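Local atomic coordinates of ADP/ATP-dependent NAD(P)H-hydrate dehydratase (Bacillus subtilis, PDB entry 3RPZ), a protein that probably catalyses the ADP- or ATP-dependent dehydration of hydrated NADH and NADPH, which returns the damaged nucleotides to their usable form. Residues A242-T254 and E266-F278. Sequence-based numbering, arbitrary orientation.
Sequences AVYLHGACAELWT and ELSDILPRVWKRF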
# COMPACT_ATOMS: atom_id res chain seq x y z
N ALA A 242 8.14 19.25 17.04
CA ALA A 242 7.32 18.13 16.68
C ALA A 242 5.87 18.47 16.88
O ALA A 242 5.02 18.22 16.01
CB ALA A 242 7.71 16.88 17.48
N VAL A 243 5.54 19.02 18.06
CA VAL A 243 4.14 19.36 18.37
C VAL A 243 3.63 20.42 17.35
O VAL A 243 2.53 20.30 16.78
CB VAL A 243 4.02 19.88 19.78
CG1 VAL A 243 2.62 20.37 20.07
CG2 VAL A 243 4.38 18.76 20.76
N TYR A 244 4.48 21.39 17.04
CA TYR A 244 4.10 22.45 16.10
C TYR A 244 3.87 21.93 14.70
O TYR A 244 2.85 22.19 14.08
CB TYR A 244 5.18 23.56 16.08
CG TYR A 244 4.85 24.75 15.24
CD1 TYR A 244 4.87 24.68 13.86
CD2 TYR A 244 4.50 25.94 15.83
CE1 TYR A 244 4.53 25.79 13.09
CE2 TYR A 244 4.18 27.04 15.07
CZ TYR A 244 4.19 26.93 13.70
OH TYR A 244 3.83 28.09 12.92
N LEU A 245 4.82 21.17 14.19
CA LEU A 245 4.69 20.67 12.82
C LEU A 245 3.56 19.67 12.68
O LEU A 245 2.90 19.64 11.66
CB LEU A 245 6.03 20.13 12.31
CG LEU A 245 7.07 21.22 12.05
CD1 LEU A 245 8.46 20.62 11.76
CD2 LEU A 245 6.68 22.20 10.93
N HIS A 246 3.33 18.85 13.71
CA HIS A 246 2.18 17.92 13.73
C HIS A 246 0.89 18.69 13.51
O HIS A 246 0.10 18.34 12.62
CB HIS A 246 2.23 17.18 15.05
CG HIS A 246 1.10 16.25 15.34
ND1 HIS A 246 0.03 16.62 16.14
CD2 HIS A 246 0.89 14.95 14.99
CE1 HIS A 246 -0.76 15.55 16.29
NE2 HIS A 246 -0.25 14.53 15.63
N GLY A 247 0.71 19.79 14.23
CA GLY A 247 -0.48 20.62 14.04
C GLY A 247 -0.50 21.30 12.69
O GLY A 247 -1.55 21.40 12.04
N ALA A 248 0.65 21.78 12.22
CA ALA A 248 0.74 22.44 10.92
C ALA A 248 0.33 21.51 9.78
O ALA A 248 -0.21 21.96 8.78
CB ALA A 248 2.15 23.01 10.69
N CYS A 249 0.62 20.22 9.92
CA CYS A 249 0.22 19.26 8.89
C CYS A 249 -1.28 19.18 8.77
O CYS A 249 -1.82 19.09 7.66
CB CYS A 249 0.80 17.89 9.18
SG CYS A 249 2.61 17.78 8.93
N ALA A 250 -2.00 19.19 9.91
CA ALA A 250 -3.45 19.22 9.87
C ALA A 250 -3.99 20.50 9.27
O ALA A 250 -5.00 20.46 8.56
CB ALA A 250 -4.00 19.04 11.30
N GLU A 251 -3.33 21.61 9.50
CA GLU A 251 -3.78 22.87 8.90
C GLU A 251 -3.57 22.87 7.40
O GLU A 251 -4.43 23.39 6.68
CB GLU A 251 -3.08 24.06 9.53
CG GLU A 251 -3.42 24.23 11.00
CD GLU A 251 -2.76 25.40 11.67
OE1 GLU A 251 -2.22 26.29 10.95
OE2 GLU A 251 -2.90 25.54 12.88
N LEU A 252 -2.48 22.30 6.89
CA LEU A 252 -2.31 22.13 5.44
C LEU A 252 -3.44 21.30 4.90
O LEU A 252 -4.06 21.65 3.89
CB LEU A 252 -0.98 21.43 5.10
CG LEU A 252 -0.71 21.18 3.60
CD1 LEU A 252 -1.46 19.99 3.02
CD2 LEU A 252 -0.99 22.44 2.76
N TRP A 253 -3.73 20.17 5.54
CA TRP A 253 -4.79 19.28 5.06
C TRP A 253 -6.07 19.98 4.85
O TRP A 253 -6.76 19.77 3.83
CB TRP A 253 -5.08 18.19 6.11
CG TRP A 253 -6.26 17.25 5.83
CD1 TRP A 253 -7.52 17.28 6.39
CD2 TRP A 253 -6.24 16.14 4.95
NE1 TRP A 253 -8.28 16.26 5.91
CE2 TRP A 253 -7.53 15.53 5.04
CE3 TRP A 253 -5.29 15.60 4.05
CZ2 TRP A 253 -7.83 14.41 4.30
CZ3 TRP A 253 -5.58 14.51 3.37
CH2 TRP A 253 -6.86 13.89 3.49
N THR A 254 -6.48 20.79 5.81
CA THR A 254 -7.79 21.41 5.75
C THR A 254 -7.92 22.51 4.72
O THR A 254 -9.02 23.00 4.42
CB THR A 254 -8.33 21.87 7.13
OG1 THR A 254 -7.33 22.71 7.75
CG2 THR A 254 -8.60 20.71 8.00
N GLU A 266 -1.67 10.14 7.19
CA GLU A 266 -1.48 11.18 6.21
C GLU A 266 -0.72 12.38 6.76
O GLU A 266 -0.06 13.09 6.02
CB GLU A 266 -2.80 11.64 5.64
CG GLU A 266 -3.47 10.50 4.87
CD GLU A 266 -4.88 10.82 4.41
OE1 GLU A 266 -5.70 11.26 5.22
OE2 GLU A 266 -5.15 10.62 3.16
N LEU A 267 -0.73 12.59 8.08
CA LEU A 267 0.10 13.61 8.69
C LEU A 267 1.58 13.41 8.35
O LEU A 267 2.28 14.37 8.00
CB LEU A 267 -0.06 13.64 10.22
CG LEU A 267 -1.42 14.03 10.74
CD1 LEU A 267 -1.52 13.65 12.22
CD2 LEU A 267 -1.65 15.53 10.54
N SER A 268 2.04 12.18 8.43
CA SER A 268 3.40 11.80 8.05
C SER A 268 3.70 12.00 6.57
O SER A 268 4.82 12.25 6.19
CB SER A 268 3.65 10.33 8.39
OG SER A 268 3.49 10.12 9.73
N ASP A 269 2.69 11.81 5.74
CA ASP A 269 2.79 11.93 4.29
C ASP A 269 2.91 13.46 3.95
O ASP A 269 3.48 13.83 2.91
CB ASP A 269 1.55 11.41 3.47
CG ASP A 269 1.17 9.88 3.50
OD1 ASP A 269 1.99 9.01 3.78
OD2 ASP A 269 -0.07 9.60 3.14
N ILE A 270 2.26 14.34 4.74
CA ILE A 270 2.18 15.81 4.54
C ILE A 270 3.43 16.50 5.08
O ILE A 270 3.88 17.53 4.57
CB ILE A 270 0.90 16.37 5.28
CG1 ILE A 270 -0.34 15.87 4.56
CG2 ILE A 270 0.87 17.91 5.47
CD1 ILE A 270 -1.64 15.96 5.40
N LEU A 271 4.03 15.92 6.11
CA LEU A 271 5.16 16.54 6.81
C LEU A 271 6.32 16.94 5.88
O LEU A 271 6.93 17.98 6.07
CB LEU A 271 5.64 15.66 7.94
CG LEU A 271 6.79 16.15 8.78
CD1 LEU A 271 6.41 17.44 9.56
CD2 LEU A 271 7.18 15.06 9.79
N PRO A 272 6.65 16.09 4.89
CA PRO A 272 7.79 16.50 4.03
C PRO A 272 7.67 17.90 3.42
O PRO A 272 8.62 18.66 3.45
CB PRO A 272 7.82 15.40 2.97
CG PRO A 272 7.35 14.17 3.70
CD PRO A 272 6.21 14.73 4.57
N ARG A 273 6.48 18.22 2.91
CA ARG A 273 6.25 19.51 2.28
C ARG A 273 6.08 20.61 3.32
O ARG A 273 6.54 21.75 3.10
CB ARG A 273 5.04 19.44 1.33
CG ARG A 273 5.34 18.80 0.02
CD ARG A 273 4.11 18.84 -0.96
NE ARG A 273 4.48 18.20 -2.22
CZ ARG A 273 5.06 18.82 -3.24
NH1 ARG A 273 5.33 20.12 -3.17
NH2 ARG A 273 5.38 18.13 -4.33
N VAL A 274 5.41 20.28 4.42
CA VAL A 274 5.23 21.27 5.48
C VAL A 274 6.55 21.67 6.10
O VAL A 274 6.86 22.86 6.23
CB VAL A 274 4.24 20.76 6.49
CG1 VAL A 274 4.23 21.63 7.77
CG2 VAL A 274 2.82 20.69 5.89
N TRP A 275 7.40 20.72 6.41
CA TRP A 275 8.68 21.02 7.01
C TRP A 275 9.51 21.87 6.06
O TRP A 275 10.16 22.82 6.48
CB TRP A 275 9.39 19.69 7.38
CG TRP A 275 10.64 19.74 8.19
CD1 TRP A 275 11.60 20.69 8.23
CD2 TRP A 275 11.04 18.74 9.11
NE1 TRP A 275 12.63 20.34 9.10
CE2 TRP A 275 12.28 19.13 9.66
CE3 TRP A 275 10.46 17.54 9.50
CZ2 TRP A 275 12.95 18.33 10.61
CZ3 TRP A 275 11.13 16.77 10.43
CH2 TRP A 275 12.35 17.17 10.96
N LYS A 276 9.50 21.61 4.75
CA LYS A 276 10.24 22.42 3.80
C LYS A 276 9.89 23.93 3.88
O LYS A 276 10.76 24.75 3.72
CB LYS A 276 9.98 21.91 2.40
CG LYS A 276 10.65 22.64 1.23
CD LYS A 276 12.18 22.39 1.21
CE LYS A 276 12.89 23.16 0.09
NZ LYS A 276 14.35 22.91 0.09
N ARG A 277 8.63 24.21 4.15
CA ARG A 277 8.12 25.59 4.24
C ARG A 277 8.81 26.39 5.32
O ARG A 277 8.86 27.63 5.27
CB ARG A 277 6.63 25.60 4.55
CG ARG A 277 6.03 27.01 4.57
CD ARG A 277 4.53 26.95 4.38
NE ARG A 277 3.81 26.96 5.64
CZ ARG A 277 3.76 28.00 6.46
NH1 ARG A 277 4.42 29.11 6.17
NH2 ARG A 277 3.06 27.93 7.58
N PHE A 278 9.30 25.70 6.34
CA PHE A 278 9.92 26.33 7.51
C PHE A 278 11.43 26.32 7.44
O PHE A 278 12.10 26.71 8.40
CB PHE A 278 9.43 25.64 8.79
CG PHE A 278 7.99 25.85 9.06
CD1 PHE A 278 7.55 26.95 9.81
CD2 PHE A 278 7.05 25.00 8.58
CE1 PHE A 278 6.22 27.17 10.02
CE2 PHE A 278 5.68 25.22 8.82
CZ PHE A 278 5.26 26.31 9.54
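With SG beside its backbone N (chi1 -71°), Cys249 drops its sulfur as a knob into the hole formed by Leu267, Ile270, Leu271 and Val274. Cys249 SG rests 3.5 Å from Leu271 CA, while Cys249 CB is flanked by Leu267 CD2 and Ile270 CG2. Val274 returns the fit: CG1, anti to the backbone N, lies 3.8 Å from Ala248 CB and also meets Leu245 CD2, whereas CG2 turns to Leu252 CB. This two-way knobs-into-holes packing joins helices that cross almost perpendicularly, at 96°, with segment axes 9.0 Å apart at closest approach.

Leu245 splits its methyls, CD1 over one face of the Trp275 ring near its rim and CD2 3.7 Å from Phe278 CD2. Beyond it, Tyr244 turns an edge to the face of Phe278 in an offset edge-to-face pair, planes at 84°. At the other end Glu266 reaches the Trp253 ring obliquely, OE1 3.4 Å from CH2; that carboxylate also forms a salt bridge with Arg55 of a neighbouring subunit.

Leu267 CD1 packs 3.7 Å from NE2 of His246, a residue of the AMP pocket whose NE2 is hydrogen-bonded to Thr217 O, which places this edge of the contact beside the nucleotide site. The contact joins the last two helices of the chain; helix 11-17 packs against Tyr244 and Phe278, and helix 217-231 against Ala242, His246 and Trp275.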